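Local coordinates for protein GH86A beta-porphyranase (Bacteroides plebeius, PDB 4AW7) that cleaves the sulfated red-algal polysaccharide porphyran at beta-1,4 linkages between beta-D-galactopyranose and alpha-L-galactopyranose-6-sulfate, releasing mostly disaccharides, at residues D51-V56 and S319-W324; G57-D62 and Y360-W365; P281-D286 and E323-A328. All coordinates share one frame; numbering follows the deposited sequence.

Interaction 1. Residues D51-V56 and S319-W324; sequences DDDKDV and SDKAEW. With L6S (6-O-sulfo-alpha-L-galactopyranose), chain B; GAL (beta-D-galactopyranose), chain C.
K321 reaches D53 and D55 because its chain is fully extended beyond CG, while D53 has CG anti to the backbone N (chi1 178°) and faces it. The K321 ammonium forms two salt bridges. K321 NZ lies 2.8 Å from D53 OD2, on the syn lone pair, and 2.8 Å from D55 OD2, on the anti lone pair. D55 crosses the lysine at about a right angle; D53 meets it from the opposite direction. D53 is also the N-cap of helix 54-63: D53 OD1 accepts from V56 N at 2.9 Å, a nearly straight bond (168°). One carboxylate thus caps the helix and binds the lysine. W353 adds a cation-pi contact to K321. Beside the salt bridges, V56 CG2 packs on D320 CB at 4.2 Å. D320 OD1 accepts from A322 N and closes an Asx turn, and D320 OD2 is hydrogen-bonded to S48 OG and S50 OG. This turn lies between two residues that bind the substrate sulfate. S319 OG donates to L6S O2S at 2.8 Å, and W324 NE1 donates weakly to L6S O3S. The arrangement is an N-capped helix salt-bridged to a loop that lines the glycan-binding site.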
loop_
_atom_site.group_PDB
_atom_site.type_symbol
_atom_site.label_atom_id
_atom_site.label_comp_id
_atom_site.label_asym_id
_atom_site.label_seq_id
_atom_site.Cartn_x
_atom_site.Cartn_y
_atom_site.Cartn_z
ATOM N N ASP A 51 -4.915 -11.999 -18.204
ATOM C CA ASP A 51 -4.459 -11.339 -19.424
ATOM C C ASP A 51 -4.677 -12.215 -20.654
ATOM O O ASP A 51 -4.613 -11.708 -21.739
ATOM C CB ASP A 51 -3.002 -10.838 -19.283
ATOM C CG ASP A 51 -1.990 -11.924 -18.958
ATOM O OD1 ASP A 51 -2.366 -13.084 -18.689
ATOM O OD2 ASP A 51 -0.802 -11.587 -18.909
ATOM N N ASP A 52 -4.998 -13.495 -20.465
ATOM C CA ASP A 52 -5.315 -14.405 -21.555
ATOM C C ASP A 52 -6.776 -14.296 -22.000
ATOM O O ASP A 52 -7.178 -14.901 -22.971
ATOM C CB ASP A 52 -4.914 -15.841 -21.226
ATOM C CG ASP A 52 -5.599 -16.418 -20.022
ATOM O OD1 ASP A 52 -6.153 -15.660 -19.199
ATOM O OD2 ASP A 52 -5.482 -17.681 -19.860
ATOM N N ASP A 53 -7.586 -13.502 -21.315
ATOM C CA ASP A 53 -8.936 -13.160 -21.711
ATOM C C ASP A 53 -8.848 -12.022 -22.728
ATOM O O ASP A 53 -8.154 -11.037 -22.496
ATOM C CB ASP A 53 -9.794 -12.769 -20.495
ATOM C CG ASP A 53 -11.175 -12.367 -20.876
ATOM O OD1 ASP A 53 -11.403 -11.184 -21.199
ATOM O OD2 ASP A 53 -12.044 -13.246 -20.896
ATOM N N LYS A 54 -9.561 -12.108 -23.860
ATOM C CA LYS A 54 -9.449 -11.088 -24.881
ATOM C C LYS A 54 -9.874 -9.714 -24.392
ATOM O O LYS A 54 -9.254 -8.710 -24.739
ATOM C CB LYS A 54 -10.201 -11.484 -26.139
ATOM C CG LYS A 54 -9.473 -12.584 -26.856
ATOM C CD LYS A 54 -10.238 -13.049 -28.081
ATOM C CE LYS A 54 -9.427 -14.038 -28.913
ATOM N NZ LYS A 54 -10.235 -14.505 -30.075
ATOM N N ASP A 55 -10.969 -9.641 -23.649
ATOM C CA ASP A 55 -11.438 -8.360 -23.139
ATOM C C ASP A 55 -10.514 -7.774 -22.072
ATOM O O ASP A 55 -10.186 -6.577 -22.134
ATOM C CB ASP A 55 -12.851 -8.492 -22.595
ATOM C CG ASP A 55 -13.830 -8.949 -23.643
ATOM O OD1 ASP A 55 -13.947 -8.248 -24.671
ATOM O OD2 ASP A 55 -14.422 -10.016 -23.441
ATOM N N VAL A 56 -10.104 -8.601 -21.119
ATOM C CA VAL A 56 -9.163 -8.114 -20.104
ATOM C C VAL A 56 -7.844 -7.715 -20.733
ATOM O O VAL A 56 -7.283 -6.672 -20.425
ATOM C CB VAL A 56 -8.964 -9.113 -18.983
ATOM C CG1 VAL A 56 -7.973 -8.623 -17.940
ATOM C CG2 VAL A 56 -10.291 -9.469 -18.323
ATOM N N SER A 319 -10.948 -6.421 -9.968
ATOM C CA SER A 319 -10.495 -7.617 -10.619
ATOM C C SER A 319 -10.777 -7.666 -12.114
ATOM O O SER A 319 -10.083 -7.016 -12.895
ATOM C CB SER A 319 -10.961 -8.844 -9.857
ATOM O OG SER A 319 -12.374 -8.904 -9.831
ATOM N N ASP A 320 -11.749 -8.483 -12.520
ATOM C CA ASP A 320 -11.852 -8.908 -13.900
ATOM C C ASP A 320 -13.295 -9.303 -14.188
ATOM O O ASP A 320 -14.244 -8.614 -13.737
ATOM C CB ASP A 320 -10.779 -9.955 -14.186
ATOM C CG ASP A 320 -10.777 -11.090 -13.182
ATOM O OD1 ASP A 320 -11.848 -11.425 -12.649
ATOM O OD2 ASP A 320 -9.681 -11.667 -12.962
ATOM N N LYS A 321 -13.523 -10.375 -14.943
ATOM C CA LYS A 321 -14.900 -10.839 -15.147
ATOM C C LYS A 321 -15.429 -11.624 -13.961
ATOM O O LYS A 321 -16.623 -11.830 -13.840
ATOM C CB LYS A 321 -14.944 -11.724 -16.399
ATOM C CG LYS A 321 -14.699 -10.961 -17.667
ATOM C CD LYS A 321 -14.702 -11.851 -18.932
ATOM C CE LYS A 321 -14.519 -11.052 -20.163
ATOM N NZ LYS A 321 -14.407 -11.842 -21.380
ATOM N N ALA A 322 -14.526 -12.121 -13.122
ATOM C CA ALA A 322 -14.867 -12.889 -11.911
ATOM C C ALA A 322 -16.013 -13.875 -12.143
ATOM O O ALA A 322 -17.017 -13.931 -11.415
ATOM C CB ALA A 322 -15.146 -11.952 -10.711
ATOM N N GLU A 323 -15.827 -14.703 -13.168
ATOM C CA GLU A 323 -16.937 -15.571 -13.623
ATOM C C GLU A 323 -17.317 -16.593 -12.594
ATOM O O GLU A 323 -18.461 -17.042 -12.591
ATOM C CB GLU A 323 -16.599 -16.267 -14.950
ATOM C CG GLU A 323 -16.384 -15.288 -16.051
ATOM C CD GLU A 323 -16.195 -15.884 -17.402
ATOM O OE1 GLU A 323 -17.089 -16.635 -17.802
ATOM O OE2 GLU A 323 -15.171 -15.549 -18.049
ATOM N N TRP A 324 -16.359 -16.995 -11.767
ATOM C CA TRP A 324 -16.597 -17.929 -10.664
ATOM C C TRP A 324 -17.775 -17.515 -9.767
ATOM O O TRP A 324 -18.390 -18.387 -9.126
ATOM C CB TRP A 324 -15.303 -18.105 -9.822
ATOM C CG TRP A 324 -14.797 -16.799 -9.266
ATOM C CD1 TRP A 324 -13.878 -15.968 -9.849
ATOM C CD2 TRP A 324 -15.251 -16.131 -8.084
ATOM N NE1 TRP A 324 -13.720 -14.848 -9.093
ATOM C CE2 TRP A 324 -14.531 -14.912 -7.993
ATOM C CE3 TRP A 324 -16.170 -16.446 -7.076
ATOM C CZ2 TRP A 324 -14.711 -14.022 -6.958
ATOM C CZ3 TRP A 324 -16.344 -15.558 -6.037
ATOM C CH2 TRP A 324 -15.646 -14.338 -5.999
HETATM O O1S L6S B . -10.235 -11.197 -7.737
HETATM O O2S L6S B . -12.660 -11.088 -8.120
HETATM O O3S L6S B . -11.496 -13.242 -7.924
HETATM C C1 L6S B . -10.306 -12.602 -1.587
HETATM C C2 L6S B . -10.891 -13.990 -1.454
HETATM C C3 L6S B . -12.233 -14.051 -2.199
HETATM C C4 L6S B . -11.990 -13.673 -3.710
HETATM C C5 L6S B . -11.324 -12.293 -3.755
HETATM C C6 L6S B . -10.750 -12.043 -5.168
HETATM O O2 L6S B . -11.017 -14.380 -0.071
HETATM O O3 L6S B . -12.842 -15.347 -2.100
HETATM O O4 L6S B . -11.138 -14.676 -4.286
HETATM O O5 L6S B . -10.167 -12.171 -2.919
HETATM O O6 L6S B . -11.833 -11.786 -6.049
HETATM S S1 L6S B . -11.529 -11.800 -7.550
HETATM C C1 GAL C . -11.777 -15.513 -5.234
HETATM C C2 GAL C . -10.693 -16.103 -6.116
HETATM C C3 GAL C . -11.382 -17.089 -7.058
HETATM C C4 GAL C . -12.106 -18.188 -6.266
HETATM C C5 GAL C . -13.045 -17.481 -5.295
HETATM C C6 GAL C . -13.792 -18.466 -4.425
HETATM O O2 GAL C . -9.962 -15.103 -6.829
HETATM O O3 GAL C . -10.364 -17.623 -7.876
HETATM O O4 GAL C . -11.171 -18.998 -5.539
HETATM O O5 GAL C . -12.313 -16.570 -4.468
HETATM O O6 GAL C . -14.627 -17.758 -3.544
HETATM O O HOH W 1 -11.950 -14.240 -18.139
#

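Interaction 2. Residues G57-D62 and Y360-W365; sequences GKFLAD and YFFELW
The aromatic contact joins F59 of helix 54-63 to F362 of helix 359-365. It is an offset edge-to-face pair. The edge of F59 is turned toward the face of F362, with planes at 83° and centroids 5.6 Å apart. The touching atom, CZ at the far end of the F59 ring, lies 3.7 Å from F362 CD2, which sits near the plane of that ring. F59 has CG anti to the backbone N (chi1 159°), and this sends its ring out from its own helix to F362. The ring of F361 backs up F362 from within the same helix: F361 CD2 stands 3.6 Å above the centre of the F362 ring.

The apolar packing is small but buried. Together the two segments bury 75 Å², both sides summed, nearly all of it from F59 and F362. No hydrogen bond crosses between them.

The polar bonds lie within each segment. K58 NZ forms a salt bridge at 2.9 Å to D62 OD2, on the oxygen's syn lone pair. Backbone bonds link D62 N to K58 O and L364 N to Y360 O. K366 NZ, just after 360-365, is hydrogen-bonded to D62 O.

Both F59 and F362 rest on I46 of strand 45-46, the first strand of the parallel sheet. L339 packs on F59, and V65 packs on F362. On the other side of the F362 ring from F59, F361 packs against helix 293-305, as does W365, while L364 meets Y436 of strand 433-441. The contact therefore links two helices beside the start of the parallel sheet.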
loop_
_atom_site.group_PDB
_atom_site.type_symbol
_atom_site.label_atom_id
_atom_site.label_comp_id
_atom_site.label_asym_id
_atom_site.label_seq_id
_atom_site.Cartn_x
_atom_site.Cartn_y
_atom_site.Cartn_z
ATOM N N GLY A 57 -7.333 -8.521 -21.671
ATOM C CA GLY A 57 -6.049 -8.210 -22.275
ATOM C C GLY A 57 -6.071 -6.903 -23.031
ATOM O O GLY A 57 -5.081 -6.167 -23.032
ATOM N N LYS A 58 -7.170 -6.626 -23.721
ATOM C CA LYS A 58 -7.324 -5.365 -24.427
ATOM C C LYS A 58 -7.353 -4.196 -23.427
ATOM O O LYS A 58 -6.729 -3.186 -23.651
ATOM C CB LYS A 58 -8.578 -5.369 -25.305
ATOM C CG LYS A 58 -8.826 -4.036 -26.045
ATOM C CD LYS A 58 -10.100 -4.109 -26.873
ATOM C CE LYS A 58 -10.858 -2.795 -26.926
ATOM N NZ LYS A 58 -10.042 -1.675 -27.463
ATOM N N PHE A 59 -8.115 -4.336 -22.347
ATOM C CA PHE A 59 -8.163 -3.306 -21.290
ATOM C C PHE A 59 -6.730 -3.019 -20.775
ATOM O O PHE A 59 -6.342 -1.868 -20.591
ATOM C CB PHE A 59 -9.069 -3.786 -20.171
ATOM C CG PHE A 59 -8.809 -3.079 -18.865
ATOM C CD1 PHE A 59 -9.394 -1.861 -18.585
ATOM C CD2 PHE A 59 -7.962 -3.637 -17.940
ATOM C CE1 PHE A 59 -9.088 -1.190 -17.404
ATOM C CE2 PHE A 59 -7.688 -2.986 -16.749
ATOM C CZ PHE A 59 -8.239 -1.770 -16.495
ATOM N N LEU A 60 -5.961 -4.068 -20.511
ATOM C CA LEU A 60 -4.620 -3.857 -19.975
ATOM C C LEU A 60 -3.778 -3.006 -20.891
ATOM O O LEU A 60 -3.027 -2.139 -20.434
ATOM C CB LEU A 60 -3.905 -5.171 -19.674
ATOM C CG LEU A 60 -4.567 -6.089 -18.614
ATOM C CD1 LEU A 60 -3.916 -7.463 -18.652
ATOM C CD2 LEU A 60 -4.480 -5.514 -17.188
ATOM N N ALA A 61 -3.825 -3.283 -22.186
ATOM C CA ALA A 61 -3.074 -2.477 -23.158
ATOM C C ALA A 61 -3.621 -1.059 -23.268
ATOM O O ALA A 61 -2.846 -0.110 -23.292
ATOM C CB ALA A 61 -3.061 -3.172 -24.542
ATOM N N ASP A 62 -4.932 -0.915 -23.346
ATOM C CA ASP A 62 -5.583 0.378 -23.548
ATOM C C ASP A 62 -5.309 1.307 -22.359
ATOM O O ASP A 62 -5.143 2.486 -22.558
ATOM C CB ASP A 62 -7.099 0.228 -23.688
ATOM C CG ASP A 62 -7.554 -0.328 -25.009
ATOM O OD1 ASP A 62 -6.760 -0.316 -25.957
ATOM O OD2 ASP A 62 -8.738 -0.741 -25.075
ATOM N N TYR A 360 -12.370 4.424 -14.913
ATOM C CA TYR A 360 -11.952 5.827 -14.804
ATOM C C TYR A 360 -10.795 6.016 -13.834
ATOM O O TYR A 360 -10.060 6.979 -13.989
ATOM C CB TYR A 360 -13.117 6.750 -14.436
ATOM C CG TYR A 360 -14.133 6.887 -15.550
ATOM C CD1 TYR A 360 -13.751 7.393 -16.787
ATOM C CD2 TYR A 360 -15.476 6.579 -15.364
ATOM C CE1 TYR A 360 -14.663 7.548 -17.837
ATOM C CE2 TYR A 360 -16.409 6.737 -16.409
ATOM C CZ TYR A 360 -15.975 7.195 -17.637
ATOM O OH TYR A 360 -16.902 7.332 -18.643
ATOM N N PHE A 361 -10.598 5.115 -12.876
ATOM C CA PHE A 361 -9.396 5.196 -12.063
ATOM C C PHE A 361 -8.162 5.094 -12.934
ATOM O O PHE A 361 -7.204 5.854 -12.803
ATOM C CB PHE A 361 -9.381 4.075 -11.005
ATOM C CG PHE A 361 -8.080 3.977 -10.263
ATOM C CD1 PHE A 361 -7.693 4.930 -9.342
ATOM C CD2 PHE A 361 -7.247 2.907 -10.480
ATOM C CE1 PHE A 361 -6.474 4.837 -8.700
ATOM C CE2 PHE A 361 -6.007 2.806 -9.850
ATOM C CZ PHE A 361 -5.626 3.775 -8.928
ATOM N N PHE A 362 -8.182 4.131 -13.859
ATOM C CA PHE A 362 -7.068 3.930 -14.765
ATOM C C PHE A 362 -6.991 5.025 -15.843
ATOM O O PHE A 362 -5.909 5.431 -16.249
ATOM C CB PHE A 362 -7.103 2.525 -15.321
ATOM C CG PHE A 362 -7.023 1.473 -14.231
ATOM C CD1 PHE A 362 -5.829 1.203 -13.616
ATOM C CD2 PHE A 362 -8.147 0.797 -13.820
ATOM C CE1 PHE A 362 -5.749 0.274 -12.618
ATOM C CE2 PHE A 362 -8.066 -0.165 -12.825
ATOM C CZ PHE A 362 -6.853 -0.429 -12.229
ATOM N N GLU A 363 -8.131 5.526 -16.291
ATOM C CA GLU A 363 -8.125 6.660 -17.231
ATOM C C GLU A 363 -7.424 7.873 -16.600
ATOM O O GLU A 363 -6.581 8.512 -17.230
ATOM C CB GLU A 363 -9.544 7.030 -17.642
ATOM C CG GLU A 363 -9.555 8.025 -18.812
ATOM C CD GLU A 363 -9.098 7.341 -20.120
ATOM O OE1 GLU A 363 -9.706 6.366 -20.463
ATOM O OE2 GLU A 363 -8.108 7.746 -20.803
ATOM N N LEU A 364 -7.734 8.144 -15.334
ATOM C CA LEU A 364 -7.196 9.302 -14.658
ATOM C C LEU A 364 -5.659 9.280 -14.668
ATOM O O LEU A 364 -5.014 10.330 -14.800
ATOM C CB LEU A 364 -7.698 9.313 -13.197
ATOM C CG LEU A 364 -7.170 10.359 -12.237
ATOM C CD1 LEU A 364 -7.636 11.753 -12.707
ATOM C CD2 LEU A 364 -7.613 10.088 -10.815
ATOM N N TRP A 365 -5.096 8.095 -14.464
ATOM C CA TRP A 365 -3.665 7.912 -14.357
ATOM C C TRP A 365 -2.987 7.472 -15.638
ATOM O O TRP A 365 -1.793 7.216 -15.670
ATOM C CB TRP A 365 -3.366 6.935 -13.211
ATOM C CG TRP A 365 -3.719 7.514 -11.866
ATOM C CD1 TRP A 365 -4.827 7.275 -11.134
ATOM C CD2 TRP A 365 -2.952 8.480 -11.139
ATOM N NE1 TRP A 365 -4.805 8.029 -9.994
ATOM C CE2 TRP A 365 -3.654 8.775 -9.971
ATOM C CE3 TRP A 365 -1.719 9.084 -11.356
ATOM C CZ2 TRP A 365 -3.160 9.655 -9.008
ATOM C CZ3 TRP A 365 -1.240 9.983 -10.395
ATOM C CH2 TRP A 365 -1.964 10.223 -9.230
#

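Interaction 3. Residues P281-D286 and E323-A328; sequences PDDSYD and EWHITA. With GAL (beta-D-galactopyranose), chain C; L6S (6-O-sulfo-alpha-L-galactopyranose), chain B.
H325 NE2 donates to D283 OD1 at 2.7 Å, the only hydrogen bond between the two segments. The loops are also joined by backbone bonds of D283 with S336 and Y285 with S334. The bond from H325 is fairly straight. The oxygen lies close to the imidazole plane, but the N-H reaches it from above the carboxylate plane, 41° out. The two flat groups are turned 51° apart. H325 has CG anti to the backbone N (chi1 -170°), which points the ring at D283. Its other nitrogen, ND1, is hydrogen-bonded to T333 O, so both ring nitrogens are held and the ring rotation is fixed. On the D283 side, D282 OD1 accepts from S284 N at 3.0 Å, an Asx turn that shapes the loop.

H325 also packs on W324. H325 CB lies 3.7 Å above one face of the indole, toward its rim. Over the opposite face lies the galactose, its C1, C3 and C5 close to the ring; GAL C5 is 3.7 Å above the W324 plane, toward the rim. Replacing W324 with an alanine would probably deprive this galactose of its stacking platform and leave L6S O3S without its weak indole N-H partner. Y335 meets the same indole obliquely. The pattern of a sugar laid on a tryptophan face, its other face backed by a neighbouring side chain, is typical of carbohydrate-binding clefts, here the substrate site of a porphyranase.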
loop_
_atom_site.group_PDB
_atom_site.type_symbol
_atom_site.label_atom_id
_atom_site.label_comp_id
_atom_site.label_asym_id
_atom_site.label_seq_id
_atom_site.Cartn_x
_atom_site.Cartn_y
_atom_site.Cartn_z
ATOM N N PRO A 281 -25.760 -6.640 2.444
ATOM C CA PRO A 281 -25.978 -7.971 3.023
ATOM C C PRO A 281 -25.228 -9.085 2.309
ATOM O O PRO A 281 -25.179 -10.225 2.799
ATOM C CB PRO A 281 -27.485 -8.185 2.845
ATOM C CG PRO A 281 -27.810 -7.448 1.573
ATOM C CD PRO A 281 -26.880 -6.232 1.569
ATOM N N ASP A 282 -24.664 -8.774 1.146
ATOM C CA ASP A 282 -23.921 -9.768 0.403
ATOM C C ASP A 282 -22.830 -9.071 -0.411
ATOM O O ASP A 282 -22.704 -7.850 -0.359
ATOM C CB ASP A 282 -24.852 -10.622 -0.482
ATOM C CG ASP A 282 -25.645 -9.796 -1.475
ATOM O OD1 ASP A 282 -25.041 -8.986 -2.197
ATOM O OD2 ASP A 282 -26.891 -9.961 -1.542
ATOM N N ASP A 283 -22.086 -9.869 -1.171
ATOM C CA ASP A 283 -20.945 -9.361 -1.951
ATOM C C ASP A 283 -21.254 -9.135 -3.408
ATOM O O ASP A 283 -20.349 -9.081 -4.238
ATOM C CB ASP A 283 -19.759 -10.305 -1.765
ATOM C CG ASP A 283 -19.939 -11.646 -2.402
ATOM O OD1 ASP A 283 -20.964 -11.892 -3.082
ATOM O OD2 ASP A 283 -19.017 -12.460 -2.224
ATOM N N SER A 284 -22.526 -9.005 -3.759
ATOM C CA SER A 284 -22.908 -8.795 -5.148
ATOM C C SER A 284 -22.558 -7.400 -5.643
ATOM O O SER A 284 -22.568 -6.416 -4.888
ATOM C CB SER A 284 -24.404 -9.044 -5.349
ATOM O OG SER A 284 -24.738 -10.384 -5.044
ATOM N N TYR A 285 -22.280 -7.308 -6.929
ATOM C CA TYR A 285 -21.974 -6.064 -7.591
ATOM C C TYR A 285 -23.210 -5.227 -7.798
ATOM O O TYR A 285 -24.277 -5.735 -8.194
ATOM C CB TYR A 285 -21.389 -6.368 -8.969
ATOM C CG TYR A 285 -21.094 -5.124 -9.784
ATOM C CD1 TYR A 285 -19.874 -4.422 -9.656
ATOM C CD2 TYR A 285 -22.021 -4.642 -10.697
ATOM C CE1 TYR A 285 -19.649 -3.282 -10.392
ATOM C CE2 TYR A 285 -21.788 -3.503 -11.452
ATOM C CZ TYR A 285 -20.590 -2.822 -11.296
ATOM O OH TYR A 285 -20.345 -1.699 -12.042
ATOM N N ASP A 286 -23.041 -3.938 -7.545
ATOM C CA ASP A 286 -24.014 -2.899 -7.826
ATOM C C ASP A 286 -23.294 -1.732 -8.530
ATOM O O ASP A 286 -22.298 -1.302 -7.989
ATOM C CB ASP A 286 -24.549 -2.426 -6.467
ATOM C CG ASP A 286 -25.601 -1.370 -6.588
ATOM O OD1 ASP A 286 -25.255 -0.201 -6.731
ATOM O OD2 ASP A 286 -26.794 -1.714 -6.528
ATOM N N GLU A 323 -15.827 -14.703 -13.168
ATOM C CA GLU A 323 -16.937 -15.571 -13.623
ATOM C C GLU A 323 -17.317 -16.593 -12.594
ATOM O O GLU A 323 -18.461 -17.042 -12.591
ATOM C CB GLU A 323 -16.599 -16.267 -14.950
ATOM C CG GLU A 323 -16.384 -15.288 -16.051
ATOM C CD GLU A 323 -16.195 -15.884 -17.402
ATOM O OE1 GLU A 323 -17.089 -16.635 -17.802
ATOM O OE2 GLU A 323 -15.171 -15.549 -18.049
ATOM N N TRP A 324 -16.359 -16.995 -11.767
ATOM C CA TRP A 324 -16.597 -17.929 -10.664
ATOM C C TRP A 324 -17.775 -17.515 -9.767
ATOM O O TRP A 324 -18.390 -18.387 -9.126
ATOM C CB TRP A 324 -15.303 -18.105 -9.822
ATOM C CG TRP A 324 -14.797 -16.799 -9.266
ATOM C CD1 TRP A 324 -13.878 -15.968 -9.849
ATOM C CD2 TRP A 324 -15.251 -16.131 -8.084
ATOM N NE1 TRP A 324 -13.720 -14.848 -9.093
ATOM C CE2 TRP A 324 -14.531 -14.912 -7.993
ATOM C CE3 TRP A 324 -16.170 -16.446 -7.076
ATOM C CZ2 TRP A 324 -14.711 -14.022 -6.958
ATOM C CZ3 TRP A 324 -16.344 -15.558 -6.037
ATOM C CH2 TRP A 324 -15.646 -14.338 -5.999
ATOM N N HIS A 325 -18.094 -16.226 -9.698
ATOM C CA HIS A 325 -19.162 -15.735 -8.814
ATOM C C HIS A 325 -20.543 -15.885 -9.443
ATOM O O HIS A 325 -21.568 -15.805 -8.742
ATOM C CB HIS A 325 -18.943 -14.250 -8.478
ATOM C CG HIS A 325 -19.835 -13.710 -7.387
ATOM N ND1 HIS A 325 -21.088 -13.179 -7.620
ATOM C CD2 HIS A 325 -19.594 -13.524 -6.069
ATOM C CE1 HIS A 325 -21.597 -12.729 -6.483
ATOM N NE2 HIS A 325 -20.718 -12.948 -5.522
ATOM N N ILE A 326 -20.566 -15.996 -10.770
ATOM C CA ILE A 326 -21.808 -15.822 -11.533
ATOM C C ILE A 326 -22.506 -17.189 -11.613
ATOM O O ILE A 326 -22.313 -17.937 -12.558
ATOM C CB ILE A 326 -21.556 -15.231 -12.931
ATOM C CG1 ILE A 326 -20.745 -13.936 -12.843
ATOM C CG2 ILE A 326 -22.882 -14.972 -13.642
ATOM C CD1 ILE A 326 -20.343 -13.371 -14.135
ATOM N N THR A 327 -23.244 -17.503 -10.568
ATOM C CA THR A 327 -23.788 -18.847 -10.391
ATOM C C THR A 327 -25.256 -18.724 -10.026
ATOM O O THR A 327 -25.717 -17.676 -9.581
ATOM C CB THR A 327 -23.085 -19.588 -9.234
ATOM O OG1 THR A 327 -23.310 -18.852 -8.023
ATOM C CG2 THR A 327 -21.572 -19.784 -9.498
ATOM N N ALA A 328 -25.981 -19.841 -10.164
ATOM C CA ALA A 328 -27.361 -19.932 -9.689
ATOM C C ALA A 328 -27.468 -19.580 -8.218
ATOM O O ALA A 328 -28.365 -18.820 -7.828
ATOM C CB ALA A 328 -27.930 -21.347 -9.948
HETATM C C1 GAL C . -11.777 -15.513 -5.234
HETATM C C2 GAL C . -10.693 -16.103 -6.116
HETATM C C3 GAL C . -11.382 -17.089 -7.058
HETATM C C4 GAL C . -12.106 -18.188 -6.266
HETATM C C5 GAL C . -13.045 -17.481 -5.295
HETATM C C6 GAL C . -13.792 -18.466 -4.425
HETATM O O2 GAL C . -9.962 -15.103 -6.829
HETATM O O3 GAL C . -10.364 -17.623 -7.876
HETATM O O4 GAL C . -11.171 -18.998 -5.539
HETATM O O5 GAL C . -12.313 -16.570 -4.468
HETATM O O6 GAL C . -14.627 -17.758 -3.544
HETATM O O1S L6S B . -10.235 -11.197 -7.737
HETATM O O2S L6S B . -12.660 -11.088 -8.120
HETATM O O3S L6S B . -11.496 -13.242 -7.924
HETATM C C1 L6S B . -10.306 -12.602 -1.587
HETATM C C2 L6S B . -10.891 -13.990 -1.454
HETATM C C3 L6S B . -12.233 -14.051 -2.199
HETATM C C4 L6S B . -11.990 -13.673 -3.710
HETATM C C5 L6S B . -11.324 -12.293 -3.755
HETATM C C6 L6S B . -10.750 -12.043 -5.168
HETATM O O2 L6S B . -11.017 -14.380 -0.071
HETATM O O3 L6S B . -12.842 -15.347 -2.100
HETATM O O4 L6S B . -11.138 -14.676 -4.286
HETATM O O5 L6S B . -10.167 -12.171 -2.919
HETATM O O6 L6S B . -11.833 -11.786 -6.049
HETATM S S1 L6S B . -11.529 -11.800 -7.550
#

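Overall arrangement
Interactions 1 and 3 share E323 and W324 in the loop between strands 311-316 and 340-342, with centres 15 Å apart. Both touch the same L6S and galactose. Interactions 1 and 2 share helix 54-63, their centres 14 Å apart; D51 CB packs on L60 CD1 at 3.6 Å. Interactions 2 and 3 do not touch, and their centres are 24 Å apart. Along the chain, helix 54-63 comes first, then 281-286, then 319-328 and finally helix 359-365. Interaction 1 ties helix 54-63 to the glycan-lining loop; interaction 2 packs that helix on helix 359-365; interaction 3 joins two loops beside the bound sugar.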